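Long-range contacts in bluetongue virus COAT protein VP7 (Bluetongue virus, PDB 1BVP), which forms, as homotrimers assembled into 260 capsomers on a VP3 scaffold, part of the viral inner capsid, and probably binds a host cell surface receptor: residues Gln202-Val208 and Pro236-Met242; Gln137-Met143 and Gln160-Asn164; Phe129-Thr135 and Val153-Ile159. All blocks are in the same frame, centred on the assembly; numbering follows the deposited sequence.

Interaction 1 of 3, residues Gln202-Val208 and Pro236-Met242; sequences QQTQAGV and PTQQNAM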
loop_
_atom_site.group_PDB
_atom_site.type_symbol
_atom_site.label_atom_id
_atom_site.label_comp_id
_atom_site.label_asym_id
_atom_site.label_seq_id
_atom_site.Cartn_x
_atom_site.Cartn_y
_atom_site.Cartn_z
ATOM N N GLN A 202 -28.815 -20.854 -22.042
ATOM C CA GLN A 202 -28.149 -21.249 -23.266
ATOM C C GLN A 202 -26.665 -21.470 -22.881
ATOM O O GLN A 202 -26.177 -20.903 -21.901
ATOM C CB GLN A 202 -28.317 -20.145 -24.307
ATOM C CG GLN A 202 -27.693 -20.447 -25.644
ATOM C CD GLN A 202 -28.618 -21.191 -26.572
ATOM O OE1 GLN A 202 -29.807 -21.352 -26.284
ATOM N NE2 GLN A 202 -28.080 -21.649 -27.698
ATOM N N GLN A 203 -25.977 -22.347 -23.602
ATOM C CA GLN A 203 -24.571 -22.647 -23.334
ATOM C C GLN A 203 -23.683 -22.072 -24.414
ATOM O O GLN A 203 -24.119 -21.886 -25.559
ATOM C CB GLN A 203 -24.331 -24.147 -23.384
ATOM C CG GLN A 203 -23.891 -24.752 -22.108
ATOM C CD GLN A 203 -25.060 -25.088 -21.237
ATOM O OE1 GLN A 203 -25.929 -24.242 -20.971
ATOM N NE2 GLN A 203 -25.129 -26.352 -20.823
ATOM N N THR A 204 -22.429 -21.821 -24.062
ATOM C CA THR A 204 -21.458 -21.353 -25.033
ATOM C C THR A 204 -20.599 -22.577 -25.328
ATOM O O THR A 204 -20.092 -23.222 -24.401
ATOM C CB THR A 204 -20.626 -20.174 -24.502
ATOM O OG1 THR A 204 -21.484 -19.029 -24.341
ATOM C CG2 THR A 204 -19.541 -19.813 -25.510
ATOM N N GLN A 205 -20.569 -22.982 -26.598
ATOM C CA GLN A 205 -19.788 -24.162 -27.010
ATOM C C GLN A 205 -18.311 -23.793 -27.051
ATOM O O GLN A 205 -17.968 -22.646 -27.336
ATOM C CB GLN A 205 -20.191 -24.654 -28.427
ATOM C CG GLN A 205 -21.631 -25.144 -28.637
ATOM C CD GLN A 205 -22.055 -26.151 -27.581
ATOM O OE1 GLN A 205 -23.043 -25.940 -26.851
ATOM N NE2 GLN A 205 -21.296 -27.239 -27.464
ATOM N N ALA A 206 -17.429 -24.749 -26.788
ATOM C CA ALA A 206 -15.999 -24.451 -26.874
ATOM C C ALA A 206 -15.697 -24.169 -28.346
ATOM O O ALA A 206 -16.372 -24.688 -29.232
ATOM C CB ALA A 206 -15.170 -25.634 -26.381
ATOM N N GLY A 207 -14.718 -23.324 -28.623
ATOM C CA GLY A 207 -14.401 -23.064 -30.016
ATOM C C GLY A 207 -14.313 -21.592 -30.308
ATOM O O GLY A 207 -13.768 -21.197 -31.341
ATOM N N VAL A 208 -14.879 -20.787 -29.410
ATOM C CA VAL A 208 -14.850 -19.332 -29.540
ATOM C C VAL A 208 -13.411 -18.885 -29.357
ATOM O O VAL A 208 -12.662 -19.481 -28.563
ATOM C CB VAL A 208 -15.676 -18.657 -28.442
ATOM C CG1 VAL A 208 -15.789 -17.171 -28.725
ATOM C CG2 VAL A 208 -17.043 -19.278 -28.372
ATOM N N PRO A 236 -16.904 -19.522 -34.168
ATOM C CA PRO A 236 -16.991 -20.448 -35.303
ATOM C C PRO A 236 -18.081 -21.500 -35.087
ATOM O O PRO A 236 -18.335 -22.353 -35.930
ATOM C CB PRO A 236 -15.611 -21.094 -35.291
ATOM C CG PRO A 236 -15.338 -21.220 -33.861
ATOM C CD PRO A 236 -15.754 -19.863 -33.318
ATOM N N THR A 237 -18.664 -21.438 -33.903
ATOM C CA THR A 237 -19.702 -22.316 -33.437
ATOM C C THR A 237 -21.049 -22.092 -34.131
ATOM O O THR A 237 -21.315 -21.011 -34.713
ATOM C CB THR A 237 -19.718 -22.150 -31.909
ATOM O OG1 THR A 237 -18.984 -23.230 -31.340
ATOM C CG2 THR A 237 -21.098 -21.956 -31.286
ATOM N N GLN A 238 -21.875 -23.144 -34.128
ATOM C CA GLN A 238 -23.194 -23.090 -34.767
ATOM C C GLN A 238 -24.342 -22.691 -33.844
ATOM O O GLN A 238 -25.502 -22.855 -34.183
ATOM C CB GLN A 238 -23.489 -24.411 -35.500
ATOM C CG GLN A 238 -22.728 -24.555 -36.840
ATOM C CD GLN A 238 -22.850 -23.296 -37.744
ATOM O OE1 GLN A 238 -23.894 -23.056 -38.354
ATOM N NE2 GLN A 238 -21.777 -22.493 -37.816
ATOM N N GLN A 239 -23.999 -22.059 -32.727
ATOM C CA GLN A 239 -24.950 -21.611 -31.715
ATOM C C GLN A 239 -24.524 -20.246 -31.218
ATOM O O GLN A 239 -23.382 -19.836 -31.444
ATOM C CB GLN A 239 -24.888 -22.537 -30.515
ATOM C CG GLN A 239 -25.570 -23.857 -30.651
ATOM C CD GLN A 239 -25.743 -24.478 -29.287
ATOM O OE1 GLN A 239 -26.377 -23.888 -28.404
ATOM N NE2 GLN A 239 -25.133 -25.629 -29.078
ATOM N N ASN A 240 -25.411 -19.562 -30.498
ATOM C CA ASN A 240 -25.049 -18.262 -29.930
ATOM C C ASN A 240 -23.978 -18.484 -28.851
ATOM O O ASN A 240 -23.942 -19.540 -28.176
ATOM C CB ASN A 240 -26.226 -17.574 -29.256
ATOM C CG ASN A 240 -27.431 -17.536 -30.108
ATOM O OD1 ASN A 240 -28.312 -18.363 -29.944
ATOM N ND2 ASN A 240 -27.490 -16.595 -31.030
ATOM N N ALA A 241 -23.134 -17.470 -28.682
ATOM C CA ALA A 241 -22.061 -17.512 -27.704
ATOM C C ALA A 241 -21.940 -16.192 -26.961
ATOM O O ALA A 241 -22.378 -15.137 -27.450
ATOM C CB ALA A 241 -20.740 -17.835 -28.393
ATOM N N MET A 242 -21.408 -16.271 -25.744
ATOM C CA MET A 242 -21.144 -15.081 -24.931
ATOM C C MET A 242 -19.759 -15.165 -24.296
ATOM O O MET A 242 -19.348 -16.244 -23.823
ATOM C CB MET A 242 -22.184 -14.909 -23.845
ATOM C CG MET A 242 -23.360 -14.184 -24.335
ATOM S SD MET A 242 -24.427 -13.687 -23.024
ATOM C CE MET A 242 -23.948 -11.906 -22.906
#

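Interaction 2 of 3, residues Gln137-Met143 and Gln160-Asn164; sequences QPGRWFM and QVSLN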
loop_
_atom_site.group_PDB
_atom_site.type_symbol
_atom_site.label_atom_id
_atom_site.label_comp_id
_atom_site.label_asym_id
_atom_site.label_seq_id
_atom_site.Cartn_x
_atom_site.Cartn_y
_atom_site.Cartn_z
ATOM N N GLN A 137 -27.269 -6.178 -17.426
ATOM C CA GLN A 137 -27.250 -7.365 -16.560
ATOM C C GLN A 137 -26.211 -8.371 -17.022
ATOM O O GLN A 137 -26.159 -8.769 -18.206
ATOM C CB GLN A 137 -28.581 -8.077 -16.502
ATOM C CG GLN A 137 -28.523 -9.293 -15.593
ATOM C CD GLN A 137 -29.744 -10.185 -15.686
ATOM O OE1 GLN A 137 -30.299 -10.359 -16.751
ATOM N NE2 GLN A 137 -30.140 -10.774 -14.574
ATOM N N PRO A 138 -25.337 -8.770 -16.099
ATOM C CA PRO A 138 -24.300 -9.738 -16.471
ATOM C C PRO A 138 -24.849 -11.094 -16.886
ATOM O O PRO A 138 -25.733 -11.654 -16.234
ATOM C CB PRO A 138 -23.442 -9.836 -15.195
ATOM C CG PRO A 138 -24.378 -9.363 -14.095
ATOM C CD PRO A 138 -25.133 -8.254 -14.728
ATOM N N GLY A 139 -24.324 -11.600 -17.993
ATOM C CA GLY A 139 -24.701 -12.913 -18.476
ATOM C C GLY A 139 -26.050 -13.054 -19.141
ATOM O O GLY A 139 -26.599 -14.150 -19.153
ATOM N N ARG A 140 -26.624 -11.941 -19.591
ATOM C CA ARG A 140 -27.890 -11.960 -20.291
ATOM C C ARG A 140 -27.595 -11.412 -21.672
ATOM O O ARG A 140 -26.919 -10.394 -21.831
ATOM C CB ARG A 140 -28.983 -11.145 -19.596
ATOM C CG ARG A 140 -30.102 -10.733 -20.551
ATOM C CD ARG A 140 -31.291 -10.154 -19.832
ATOM N NE ARG A 140 -31.832 -11.140 -18.905
ATOM C CZ ARG A 140 -32.900 -11.905 -19.115
ATOM N NH1 ARG A 140 -33.603 -11.809 -20.238
ATOM N NH2 ARG A 140 -33.206 -12.831 -18.220
ATOM N N TRP A 141 -28.046 -12.173 -22.656
ATOM C CA TRP A 141 -27.881 -11.891 -24.061
ATOM C C TRP A 141 -28.437 -10.535 -24.450
ATOM O O TRP A 141 -29.457 -10.063 -23.925
ATOM C CB TRP A 141 -28.589 -12.994 -24.844
ATOM C CG TRP A 141 -28.582 -12.799 -26.319
ATOM C CD1 TRP A 141 -29.487 -12.069 -27.068
ATOM C CD2 TRP A 141 -27.612 -13.310 -27.246
ATOM N NE1 TRP A 141 -29.123 -12.096 -28.398
ATOM C CE2 TRP A 141 -27.985 -12.850 -28.540
ATOM C CE3 TRP A 141 -26.461 -14.106 -27.108
ATOM C CZ2 TRP A 141 -27.249 -13.162 -29.686
ATOM C CZ3 TRP A 141 -25.724 -14.416 -28.245
ATOM C CH2 TRP A 141 -26.128 -13.941 -29.524
ATOM N N PHE A 142 -27.738 -9.882 -25.360
ATOM C CA PHE A 142 -28.187 -8.583 -25.854
ATOM C C PHE A 142 -27.442 -8.245 -27.118
ATOM O O PHE A 142 -26.202 -8.180 -27.149
ATOM C CB PHE A 142 -28.041 -7.487 -24.821
ATOM C CG PHE A 142 -28.461 -6.149 -25.313
ATOM C CD1 PHE A 142 -27.620 -5.401 -26.131
ATOM C CD2 PHE A 142 -29.714 -5.633 -24.973
ATOM C CE1 PHE A 142 -28.023 -4.144 -26.616
ATOM C CE2 PHE A 142 -30.132 -4.384 -25.449
ATOM C CZ PHE A 142 -29.288 -3.635 -26.274
ATOM N N MET A 143 -28.226 -8.125 -28.183
ATOM C CA MET A 143 -27.705 -7.834 -29.499
ATOM C C MET A 143 -28.381 -6.587 -30.037
ATOM O O MET A 143 -29.593 -6.461 -29.975
ATOM C CB MET A 143 -27.974 -9.008 -30.411
ATOM C CG MET A 143 -27.414 -8.814 -31.781
ATOM S SD MET A 143 -25.699 -9.223 -31.872
ATOM C CE MET A 143 -25.667 -10.878 -31.209
ATOM N N GLN A 160 -19.083 -7.792 -21.692
ATOM C CA GLN A 160 -19.506 -9.112 -22.212
ATOM C C GLN A 160 -19.890 -8.849 -23.642
ATOM O O GLN A 160 -20.287 -7.721 -23.987
ATOM C CB GLN A 160 -20.678 -9.725 -21.446
ATOM C CG GLN A 160 -21.892 -8.835 -21.379
ATOM C CD GLN A 160 -22.867 -9.268 -20.309
ATOM O OE1 GLN A 160 -22.582 -10.146 -19.506
ATOM N NE2 GLN A 160 -24.021 -8.632 -20.278
ATOM N N VAL A 161 -19.626 -9.842 -24.481
ATOM C CA VAL A 161 -19.904 -9.762 -25.906
ATOM C C VAL A 161 -20.824 -10.931 -26.269
ATOM O O VAL A 161 -20.565 -12.083 -25.845
ATOM C CB VAL A 161 -18.591 -9.926 -26.733
ATOM C CG1 VAL A 161 -18.791 -9.495 -28.150
ATOM C CG2 VAL A 161 -17.479 -9.169 -26.115
ATOM N N SER A 162 -21.909 -10.619 -26.992
ATOM C CA SER A 162 -22.872 -11.627 -27.484
ATOM C C SER A 162 -22.507 -11.864 -28.947
ATOM O O SER A 162 -22.386 -10.909 -29.727
ATOM C CB SER A 162 -24.304 -11.092 -27.470
ATOM O OG SER A 162 -24.741 -10.713 -26.188
ATOM N N LEU A 163 -22.315 -13.116 -29.324
ATOM C CA LEU A 163 -21.982 -13.442 -30.715
ATOM C C LEU A 163 -23.044 -14.374 -31.358
ATOM O O LEU A 163 -23.406 -15.421 -30.770
ATOM C CB LEU A 163 -20.641 -14.204 -30.792
ATOM C CG LEU A 163 -19.225 -13.774 -30.414
ATOM C CD1 LEU A 163 -18.755 -12.684 -31.333
ATOM C CD2 LEU A 163 -19.178 -13.358 -28.972
ATOM N N ASN A 164 -23.541 -14.008 -32.546
ATOM C CA ASN A 164 -24.476 -14.876 -33.293
ATOM C C ASN A 164 -23.642 -16.072 -33.802
ATOM O O ASN A 164 -22.393 -15.996 -33.855
ATOM C CB ASN A 164 -25.085 -14.150 -34.503
ATOM C CG ASN A 164 -26.333 -13.352 -34.145
ATOM O OD1 ASN A 164 -27.132 -13.757 -33.289
ATOM N ND2 ASN A 164 -26.522 -12.226 -34.819
#

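Interaction 3 of 3, residues Phe129-Thr135 and Val153-Ile159; sequences FLETEET and VCGPDMI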
loop_
_atom_site.group_PDB
_atom_site.type_symbol
_atom_site.label_atom_id
_atom_site.label_comp_id
_atom_site.label_asym_id
_atom_site.label_seq_id
_atom_site.Cartn_x
_atom_site.Cartn_y
_atom_site.Cartn_z
ATOM N N PHE A 129 -14.043 0.862 -16.041
ATOM C CA PHE A 129 -15.334 1.429 -16.453
ATOM C C PHE A 129 -16.124 2.041 -15.333
ATOM O O PHE A 129 -17.340 2.084 -15.392
ATOM C CB PHE A 129 -16.214 0.370 -17.105
ATOM C CG PHE A 129 -15.637 -0.207 -18.347
ATOM C CD1 PHE A 129 -15.692 0.509 -19.549
ATOM C CD2 PHE A 129 -15.002 -1.453 -18.315
ATOM C CE1 PHE A 129 -15.102 -0.013 -20.728
ATOM C CE2 PHE A 129 -14.425 -1.982 -19.462
ATOM C CZ PHE A 129 -14.469 -1.257 -20.680
ATOM N N LEU A 130 -15.447 2.532 -14.314
ATOM C CA LEU A 130 -16.140 3.145 -13.210
ATOM C C LEU A 130 -17.028 4.309 -13.645
ATOM O O LEU A 130 -18.115 4.506 -13.113
ATOM C CB LEU A 130 -15.130 3.644 -12.190
ATOM C CG LEU A 130 -15.768 4.268 -10.942
ATOM C CD1 LEU A 130 -16.044 3.186 -9.902
ATOM C CD2 LEU A 130 -14.855 5.348 -10.379
ATOM N N GLU A 131 -16.602 5.071 -14.639
ATOM C CA GLU A 131 -17.412 6.215 -15.005
ATOM C C GLU A 131 -18.312 6.010 -16.195
ATOM O O GLU A 131 -18.217 6.721 -17.185
ATOM C CB GLU A 131 -16.539 7.445 -15.175
ATOM C CG GLU A 131 -15.706 7.733 -13.946
ATOM C CD GLU A 131 -14.983 9.062 -14.006
ATOM O OE1 GLU A 131 -14.544 9.460 -15.114
ATOM O OE2 GLU A 131 -14.866 9.697 -12.926
ATOM N N THR A 132 -19.226 5.059 -16.062
ATOM C CA THR A 132 -20.192 4.729 -17.098
ATOM C C THR A 132 -21.595 5.042 -16.565
ATOM O O THR A 132 -21.886 4.806 -15.383
ATOM C CB THR A 132 -20.104 3.241 -17.454
ATOM O OG1 THR A 132 -20.082 2.455 -16.246
ATOM C CG2 THR A 132 -18.865 2.972 -18.255
ATOM N N GLU A 133 -22.471 5.545 -17.432
ATOM C CA GLU A 133 -23.817 5.892 -16.998
ATOM C C GLU A 133 -24.797 4.732 -17.031
ATOM O O GLU A 133 -25.787 4.729 -16.301
ATOM C CB GLU A 133 -24.361 7.007 -17.870
ATOM C CG GLU A 133 -23.653 8.296 -17.701
ATOM C CD GLU A 133 -24.205 9.359 -18.603
ATOM O OE1 GLU A 133 -25.241 9.992 -18.265
ATOM O OE2 GLU A 133 -23.603 9.544 -19.673
ATOM N N GLU A 134 -24.508 3.743 -17.871
ATOM C CA GLU A 134 -25.386 2.599 -18.049
ATOM C C GLU A 134 -24.613 1.323 -17.879
ATOM O O GLU A 134 -23.449 1.261 -18.245
ATOM C CB GLU A 134 -25.927 2.576 -19.481
ATOM C CG GLU A 134 -26.583 3.856 -19.950
ATOM C CD GLU A 134 -26.777 3.901 -21.453
ATOM O OE1 GLU A 134 -25.953 3.295 -22.193
ATOM O OE2 GLU A 134 -27.750 4.560 -21.891
ATOM N N THR A 135 -25.297 0.285 -17.417
ATOM C CA THR A 135 -24.703 -1.029 -17.264
ATOM C C THR A 135 -25.777 -2.087 -17.687
ATOM O O THR A 135 -26.987 -1.833 -17.598
ATOM C CB THR A 135 -24.207 -1.239 -15.818
ATOM O OG1 THR A 135 -23.439 -2.452 -15.730
ATOM C CG2 THR A 135 -25.392 -1.291 -14.839
ATOM N N VAL A 153 -21.042 -3.056 -21.513
ATOM C CA VAL A 153 -20.412 -3.102 -20.189
ATOM C C VAL A 153 -21.338 -3.692 -19.140
ATOM O O VAL A 153 -22.496 -3.288 -19.053
ATOM C CB VAL A 153 -19.739 -1.716 -19.663
ATOM C CG1 VAL A 153 -19.625 -0.668 -20.738
ATOM C CG2 VAL A 153 -20.404 -1.164 -18.394
ATOM N N CYS A 154 -20.820 -4.619 -18.329
ATOM C CA CYS A 154 -21.613 -5.242 -17.300
ATOM C C CYS A 154 -21.087 -5.120 -15.884
ATOM O O CYS A 154 -21.575 -5.775 -14.960
ATOM C CB CYS A 154 -21.826 -6.696 -17.645
ATOM S SG CYS A 154 -20.365 -7.568 -18.029
ATOM N N GLY A 155 -20.081 -4.282 -15.697
ATOM C CA GLY A 155 -19.518 -4.100 -14.367
ATOM C C GLY A 155 -18.550 -2.956 -14.462
ATOM O O GLY A 155 -18.291 -2.461 -15.570
ATOM N N PRO A 156 -17.986 -2.512 -13.333
ATOM C CA PRO A 156 -17.028 -1.395 -13.304
ATOM C C PRO A 156 -15.713 -1.793 -13.957
ATOM O O PRO A 156 -14.964 -0.936 -14.401
ATOM C CB PRO A 156 -16.822 -1.153 -11.819
ATOM C CG PRO A 156 -17.977 -1.867 -11.134
ATOM C CD PRO A 156 -18.187 -3.066 -11.987
ATOM N N ASP A 157 -15.496 -3.099 -14.097
ATOM C CA ASP A 157 -14.269 -3.638 -14.676
ATOM C C ASP A 157 -14.544 -4.718 -15.690
ATOM O O ASP A 157 -13.637 -5.487 -16.038
ATOM C CB ASP A 157 -13.439 -4.288 -13.562
ATOM C CG ASP A 157 -14.148 -5.473 -12.896
ATOM O OD1 ASP A 157 -15.386 -5.628 -13.058
ATOM O OD2 ASP A 157 -13.455 -6.248 -12.187
ATOM N N MET A 158 -15.747 -4.714 -16.251
ATOM C CA MET A 158 -16.125 -5.811 -17.121
ATOM C C MET A 158 -17.012 -5.521 -18.316
ATOM O O MET A 158 -17.878 -4.634 -18.274
ATOM C CB MET A 158 -16.868 -6.781 -16.224
ATOM C CG MET A 158 -16.904 -8.146 -16.705
ATOM S SD MET A 158 -16.083 -9.139 -15.512
ATOM C CE MET A 158 -15.194 -9.978 -16.630
ATOM N N ILE A 159 -16.785 -6.272 -19.390
ATOM C CA ILE A 159 -17.645 -6.190 -20.567
ATOM C C ILE A 159 -17.972 -7.633 -20.974
ATOM O O ILE A 159 -17.257 -8.594 -20.593
ATOM C CB ILE A 159 -17.016 -5.463 -21.785
ATOM C CG1 ILE A 159 -15.973 -6.336 -22.462
ATOM C CG2 ILE A 159 -16.488 -4.100 -21.401
ATOM C CD1 ILE A 159 -15.786 -5.977 -23.900
#

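Interaction 1 of 3, residues Gln202-Val208 and Pro236-Met242
The chain running on from strand 201-203 packs on the loop leading into strand 241-252, at the end of the beta domain far from the chain's centre. Gln-202, on the short strand, directs its amide across the gap, NE2 lying 2.9 Å from Gln-239 OE1 at an angle too poor for a hydrogen bond. Gln-203 turns its end away, to Asn-193, and packs on Phe-142 of the second subunit. Thr-204 then makes the hydrogen bond found between the two segments: its OG1 accepts from Met-242 N (3.1 Å) while its CG2 rests 3.7 Å from Ala-241 CB. Gln-205 lays its CB 3.5 Å from Thr-237 OG1. At Gly-207, phi of 131° would jam any CB against the preceding carbonyl, and its own O packs 3.0 Å from Pro-236 CG. Val-208 finally sets CG2 4.0 Å from Ala-241 CB. Ile-191 O also bonds Thr-204 OG1, and its strand, 183-195, is the common partner around this pair, hydrogen-bonding through its backbone to strands 201-203 and 241-252.

Interaction 2 of 3, residues Gln137-Met143 and Gln160-Asn164
Trp-141 lays the six-membered ring of its indole over Ser-162, whose CB sits 3.7 Å from the ring centroid and 13° off its normal, a CH-pi contact over the face. The setting is the jelly-roll beta sandwich of the VP7 upper domain, where an irregular loop between strands 134-136 and 149-155 crosses one side of strand 158-163. Strand alternation sets which side chains face the loop: Gln-160 and Ser-162 point their CB atoms toward it, Val-161 and Leu-163 away from it. At the edge of the indole, CH2 comes 3.3 Å from Leu-163 O.

Gln-160 holds the start of the loop, a type II beta turn from Gln-137 to Arg-140 with Gly-139 at the position of positive phi. Its carboxamide bonds at both ends: NE2 donates to Gln-137 O (3.0 Å) and OE1 accepts from Gly-139 N (2.7 Å), each nearly straight, so the buried amide is matched to turn backbone. Arg-140 NE reaches back to Gln-137 OE1 (2.8 Å), which ties the turn side chains together beside the trimer axis: Pro-138 packs on Pro-138 of both other subunits, and Arg-140 NH1 bonds Ser-201 and Gly-199 of the third subunit.

Further along, Ser-162 OG donates to Phe-142 O (3.1 Å). Met-143, with its CB directed toward the strand, closes the contact by bringing CE to 3.6 Å from Ser-162 O and 3.8 Å from Asn-164 OD1.

Interaction 3 of 3, residues Phe129-Thr135 and Val153-Ile159
Phe-129, Val-153 and Pro-156 carry most of this contact, in which a loop leading into strand 134-136 packs on a beta hairpin made by strands 149-155 and 158-163. The chain reverses around Pro-156 and Asp-157; Cys-154 N donates to Met-158 O (2.9 Å) at the neck of the hairpin.

Phe-129 aims its CB at the hairpin and inserts its ring alongside the turn, with CE2 3.5 Å from Ile-159 CG2 and CD1 4.3 Å from Val-153 CG1. These two side chains come from the two arms of the hairpin, so one ring touches both arms. Val-153 also spans toward the later part of the loop: its CG2 approaches Glu-134 O (3.9 Å) and Thr-132 OG1 (4.2 Å), filling the space enclosed as the chain curves from Phe-129 round to Thr-135. Thr-132 OG1 donates to Phe-129 O (2.9 Å) across that curve.

The segment also faces the third subunit: Glu-134 and Thr-135, on strand 134-136, pair in parallel with one of its strands, so the sheet runs on across the interface; Glu-134 forms a salt bridge with Arg-190 of that subunit, and Pro-156 packs on its Gln-246. Within the contact, the backbone of Pro-156 supplies the polar tie: its O accepts a hydrogen bond from Phe-129 N at 2.6 Å, with an N-H...O angle of 144°.

Overall arrangement
All three contacts lie in the beta domain and reach one antiparallel sheet, yet differ in burial and chemistry. Interaction 2 is the buried one, centred on polar side chains matched to backbone and on an indole; interactions 1 and 3 are only partly buried, the former rich in glutamines at the far end, the latter built on an apolar cluster round a hairpin. Interactions 2 and 3 share strand 158-163, their segments alternate along the chain, and both meet the third subunit. Interactions 1 and 2 touch where Ala-241 O lies 2.8 Å from Leu-163 N, a probable hydrogen bond between neighbouring strands. Interactions 1 and 3, with centres about 24 Å apart, do not touch.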